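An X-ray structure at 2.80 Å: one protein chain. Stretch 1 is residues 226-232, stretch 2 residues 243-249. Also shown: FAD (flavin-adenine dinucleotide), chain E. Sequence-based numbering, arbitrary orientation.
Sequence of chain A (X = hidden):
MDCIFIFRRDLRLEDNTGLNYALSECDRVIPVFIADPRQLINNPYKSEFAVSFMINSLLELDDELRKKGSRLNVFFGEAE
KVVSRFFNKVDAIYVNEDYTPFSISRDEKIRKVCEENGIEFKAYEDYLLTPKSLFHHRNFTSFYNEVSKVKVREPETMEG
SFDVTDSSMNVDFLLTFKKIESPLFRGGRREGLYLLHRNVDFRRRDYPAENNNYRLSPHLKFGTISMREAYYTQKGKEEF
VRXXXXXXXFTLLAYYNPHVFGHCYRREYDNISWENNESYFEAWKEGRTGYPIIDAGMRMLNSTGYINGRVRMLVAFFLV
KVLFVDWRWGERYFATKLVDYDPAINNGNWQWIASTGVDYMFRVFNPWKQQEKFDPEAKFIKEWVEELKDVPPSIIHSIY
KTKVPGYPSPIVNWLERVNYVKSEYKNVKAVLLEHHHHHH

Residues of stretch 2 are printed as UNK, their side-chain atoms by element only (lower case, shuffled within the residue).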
# COMPACT_ATOMS: atom_id res chain seq x y z
N SER A 226 10.48 -8.66 6.01
CA SER A 226 10.29 -9.25 4.69
C SER A 226 9.03 -10.11 4.58
O SER A 226 8.53 -10.65 5.56
CB SER A 226 11.49 -10.09 4.30
OG SER A 226 11.31 -11.42 4.70
N MET A 227 8.55 -10.22 3.35
CA MET A 227 7.37 -11.00 2.99
C MET A 227 7.57 -12.43 3.48
O MET A 227 6.63 -13.09 3.95
CB MET A 227 7.24 -10.97 1.47
CG MET A 227 5.85 -11.11 0.93
SD MET A 227 4.76 -9.78 1.43
CE MET A 227 3.19 -10.61 1.08
N ARG A 228 8.81 -12.89 3.35
CA ARG A 228 9.22 -14.22 3.76
C ARG A 228 9.19 -14.38 5.28
O ARG A 228 8.85 -15.45 5.79
CB ARG A 228 10.62 -14.49 3.22
CG ARG A 228 10.66 -14.65 1.70
CD ARG A 228 12.08 -14.77 1.20
NE ARG A 228 12.85 -13.57 1.49
CZ ARG A 228 12.70 -12.41 0.85
NH1 ARG A 228 11.81 -12.32 -0.13
NH2 ARG A 228 13.45 -11.36 1.18
N GLU A 229 9.54 -13.31 6.00
CA GLU A 229 9.52 -13.36 7.45
C GLU A 229 8.09 -13.43 7.95
O GLU A 229 7.76 -14.23 8.82
CB GLU A 229 10.23 -12.14 8.04
CG GLU A 229 11.73 -12.13 7.80
CD GLU A 229 12.47 -11.01 8.54
OE1 GLU A 229 12.29 -9.81 8.19
OE2 GLU A 229 13.25 -11.34 9.47
N ALA A 230 7.22 -12.59 7.40
CA ALA A 230 5.82 -12.57 7.81
C ALA A 230 5.26 -13.95 7.58
O ALA A 230 4.52 -14.49 8.41
CB ALA A 230 5.04 -11.56 6.98
N TYR A 231 5.63 -14.52 6.44
CA TYR A 231 5.16 -15.84 6.06
C TYR A 231 5.55 -16.93 7.04
O TYR A 231 4.70 -17.67 7.51
CB TYR A 231 5.67 -16.20 4.67
CG TYR A 231 5.32 -17.62 4.28
CD1 TYR A 231 4.05 -17.95 3.82
CD2 TYR A 231 6.26 -18.63 4.41
CE1 TYR A 231 3.73 -19.26 3.51
CE2 TYR A 231 5.95 -19.94 4.11
CZ TYR A 231 4.69 -20.25 3.66
OH TYR A 231 4.43 -21.56 3.34
N TYR A 232 6.83 -17.07 7.33
CA TYR A 232 7.23 -18.13 8.23
C TYR A 232 6.77 -17.95 9.67
O TYR A 232 6.55 -18.93 10.38
CB TYR A 232 8.74 -18.31 8.17
CG TYR A 232 9.14 -19.20 7.03
CD1 TYR A 232 9.69 -18.69 5.85
CD2 TYR A 232 8.90 -20.58 7.09
CE1 TYR A 232 9.99 -19.53 4.77
CE2 TYR A 232 9.18 -21.41 6.02
CZ TYR A 232 9.73 -20.88 4.87
OH TYR A 232 9.98 -21.73 3.82
N UNK A 243 -4.09 -14.45 2.55
CA UNK A 243 -4.24 -13.04 2.29
C UNK A 243 -2.90 -12.39 1.98
O UNK A 243 -2.83 -11.40 1.25
c UNK A 243 -7.31 -11.81 4.37
o UNK A 243 -8.33 -12.47 4.68
o UNK A 243 -6.94 -10.76 4.97
c UNK A 243 -6.48 -12.31 3.20
c UNK A 243 -4.96 -12.35 3.46
N UNK A 244 -1.83 -12.96 2.49
CA UNK A 244 -0.51 -12.43 2.23
C UNK A 244 -0.24 -12.58 0.74
O UNK A 244 0.41 -11.75 0.11
c UNK A 244 2.54 -13.38 4.43
c UNK A 244 1.74 -12.45 3.55
c UNK A 244 0.53 -13.21 3.02
c UNK A 244 1.29 -11.23 4.35
N UNK A 245 -0.74 -13.68 0.17
CA UNK A 245 -0.56 -13.97 -1.24
C UNK A 245 -1.33 -13.01 -2.14
O UNK A 245 -1.07 -12.93 -3.33
c UNK A 245 2.31 -18.22 -1.03
c UNK A 245 0.23 -17.27 -0.25
o UNK A 245 3.40 -19.07 -0.86
c UNK A 245 0.17 -16.43 -1.36
c UNK A 245 -0.97 -15.43 -1.53
c UNK A 245 1.30 -18.17 -0.07
c UNK A 245 2.26 -17.39 -2.15
c UNK A 245 1.19 -16.51 -2.31
N UNK A 246 -2.27 -12.26 -1.57
CA UNK A 246 -3.01 -11.30 -2.38
C UNK A 246 -2.13 -10.13 -2.79
O UNK A 246 -2.42 -9.43 -3.76
c UNK A 246 -5.97 -12.55 -1.07
n UNK A 246 -7.11 -13.08 -1.61
c UNK A 246 -6.36 -10.73 -4.17
c UNK A 246 -8.40 -12.64 -3.72
c UNK A 246 -7.39 -10.92 -5.07
c UNK A 246 -5.46 -11.58 -1.88
c UNK A 246 -8.40 -11.87 -4.84
c UNK A 246 -4.23 -10.76 -1.64
c UNK A 246 -6.34 -11.51 -3.01
c UNK A 246 -7.36 -12.45 -2.80
N UNK A 247 -1.05 -9.92 -2.05
CA UNK A 247 -0.11 -8.87 -2.36
C UNK A 247 0.64 -9.23 -3.63
O UNK A 247 0.81 -8.41 -4.53
n UNK A 247 0.78 -6.23 1.31
c UNK A 247 1.43 -7.32 0.62
n UNK A 247 0.27 -4.12 1.85
n UNK A 247 1.91 -4.44 0.31
c UNK A 247 1.01 -4.93 1.15
c UNK A 247 0.37 -8.16 -0.01
c UNK A 247 0.91 -8.72 -1.26
N UNK A 248 1.12 -10.48 -3.68
CA UNK A 248 1.85 -10.96 -4.85
C UNK A 248 0.94 -10.93 -6.07
O UNK A 248 1.35 -10.48 -7.14
o UNK A 248 4.57 -13.13 -4.37
c UNK A 248 2.33 -12.39 -4.62
o UNK A 248 3.76 -11.86 -2.76
c UNK A 248 3.65 -12.46 -3.86
N UNK A 249 -0.29 -11.40 -5.89
CA UNK A 249 -1.22 -11.45 -6.99
C UNK A 249 -1.45 -10.10 -7.67
O UNK A 249 -1.30 -9.98 -8.89
c UNK A 249 -4.61 -11.25 -7.81
c UNK A 249 -3.36 -13.12 -8.64
c UNK A 249 -2.57 -11.99 -6.55
c UNK A 249 -3.55 -12.14 -7.67
c UNK A 249 -5.47 -11.34 -8.90
c UNK A 249 -5.27 -12.32 -9.87
c UNK A 249 -4.21 -13.22 -9.73
PA FAD E . -5.22 -7.57 7.95
O1A FAD E . -4.74 -7.64 9.35
O2A FAD E . -6.36 -8.33 7.41
O5B FAD E . -4.02 -8.46 7.35
C5B FAD E . -4.17 -9.19 6.13
C4B FAD E . -2.92 -9.03 5.27
O4B FAD E . -3.04 -9.75 4.03
C3B FAD E . -2.73 -7.56 4.91
O3B FAD E . -1.82 -6.98 5.85
C2B FAD E . -2.02 -7.68 3.56
O2B FAD E . -0.66 -8.08 3.77
C1B FAD E . -2.82 -8.83 2.95
N9A FAD E . -4.13 -8.37 2.42
C8A FAD E . -5.31 -8.43 3.03
N7A FAD E . -6.26 -8.01 2.20
C5A FAD E . -5.69 -7.68 1.05
C6A FAD E . -6.15 -7.18 -0.16
N6A FAD E . -7.44 -6.96 -0.37
N1A FAD E . -5.26 -6.93 -1.14
C2A FAD E . -3.97 -7.14 -0.97
N3A FAD E . -3.50 -7.62 0.17
C4A FAD E . -4.33 -7.90 1.19
N1 FAD E . -3.35 -2.66 0.92
C2 FAD E . -2.11 -2.02 0.85
O2 FAD E . -1.13 -2.48 1.44
N3 FAD E . -1.98 -0.82 0.14
C4 FAD E . -3.10 -0.27 -0.48
O4 FAD E . -2.98 0.76 -1.15
C4X FAD E . -4.34 -0.90 -0.39
N5 FAD E . -5.47 -0.28 -0.95
C5X FAD E . -6.71 -0.92 -0.89
C6 FAD E . -7.82 -0.29 -1.46
C7 FAD E . -9.06 -0.93 -1.44
C7M FAD E . -10.25 -0.23 -2.10
C8 FAD E . -9.19 -2.18 -0.83
C8M FAD E . -10.53 -2.91 -0.82
C9 FAD E . -8.08 -2.79 -0.26
C9A FAD E . -6.83 -2.17 -0.29
N10 FAD E . -5.70 -2.79 0.27
C10 FAD E . -4.47 -2.10 0.30
C1' FAD E . -5.80 -4.15 0.86
C2' FAD E . -6.12 -4.27 2.35
O2' FAD E . -7.31 -3.53 2.66
C3' FAD E . -4.97 -3.81 3.24
O3' FAD E . -3.78 -4.52 2.88
C4' FAD E . -5.26 -4.08 4.72
O4' FAD E . -6.48 -3.43 5.11
C5' FAD E . -4.12 -3.59 5.61
O5' FAD E . -4.44 -3.75 7.00
P FAD E . -3.95 -5.04 7.83
O1P FAD E . -2.50 -5.22 7.59
O2P FAD E . -4.41 -4.86 9.22
O3P FAD E . -4.75 -6.26 7.13
O HOH W 1 2.72 -21.32 0.44

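Position 243 carries three carbons in a row, the third bearing two oxygens: a carboxylate on a two-carbon arm. Nothing of it reaches stretch 1; its CB is still 8.7 Å from Met-227 CE, although its backbone O lies 3.1 Å from FAD C1B. This is Glu-243.

Position 244 has four carbons, forked at the second, and its CA-to-CB bond points toward the first helix. One branch tip lies 4.0 Å from Ala-230 CB and 4.2 Å from Tyr-231 CB, while the fork carbon sits 3.4 Å from Met-227 CE. A compact, wholly apolar fork is Leu-244, and the tip that meets Ala-230 and Tyr-231 is CD2.

Position 245 shows one carbon, then a six-carbon ring bearing an oxygen. The bond to CB leaves sideways, yet the ring extends far enough to bring its oxygen 4.4 Å from Tyr-231 CE1. The residue is Tyr-245. A water lies between the two hydroxyls, its O 2.7 Å from Tyr-245 OH and, in a weak bond, 3.4 Å from Tyr-231 OH.

Position 246 has one carbon followed by fused five- and six-membered rings holding eight carbons and a nitrogen, an indole. Its CA-to-CB bond points away from stretch 1, and its CB lies 3.7 Å from FAD C2A. This is Trp-246.

Position 247 runs through three carbons to a nitrogen, then to a carbon with two more nitrogens: a guanidinium. The third carbon passes 3.8 Å from Met-227 CE, and the chain then continues to the cofactor. For Arg-247, a weak hydrogen bond joins NE to FAD O2B at 3.4 Å.

Position 248 has two carbons, the second carrying two oxygens. One oxygen lies 4.1 Å from Met-227 CE, and both are hydrogen-bonded elsewhere in the structure. The short carboxylate is Asp-248.

Position 249, one carbon and a plain six-carbon ring, does not reach stretch 1. It is Phe-249.

The contact joins two nearly antiparallel helices, at 158° with axes 11.2 Å apart, and no direct hydrogen bond crosses it. Leu-244 packs on Ala-230 and Tyr-231; the nearest CA atoms across the stretches, those of Tyr-231 and Leu-244, are 7.6 Å apart. Met-227 starts sideways but ends nearer, its CE touching Leu-244 O at 3.2 Å and the side chains at 247 and 248. At the start of the first helix, Ser-226 OG caps Glu-229 N at 2.9 Å, and Ser-226 N returns a bond to Glu-229 OE1 at 3.1 Å. The rule is economical: the apolar contacts centre on Leu-244 and Met-227, while the Asp-248 carboxylate is hydrogen-bonded elsewhere and Arg-247 bonds weakly to FAD O2B.

Stretch 2 243-249: ELYWRDF
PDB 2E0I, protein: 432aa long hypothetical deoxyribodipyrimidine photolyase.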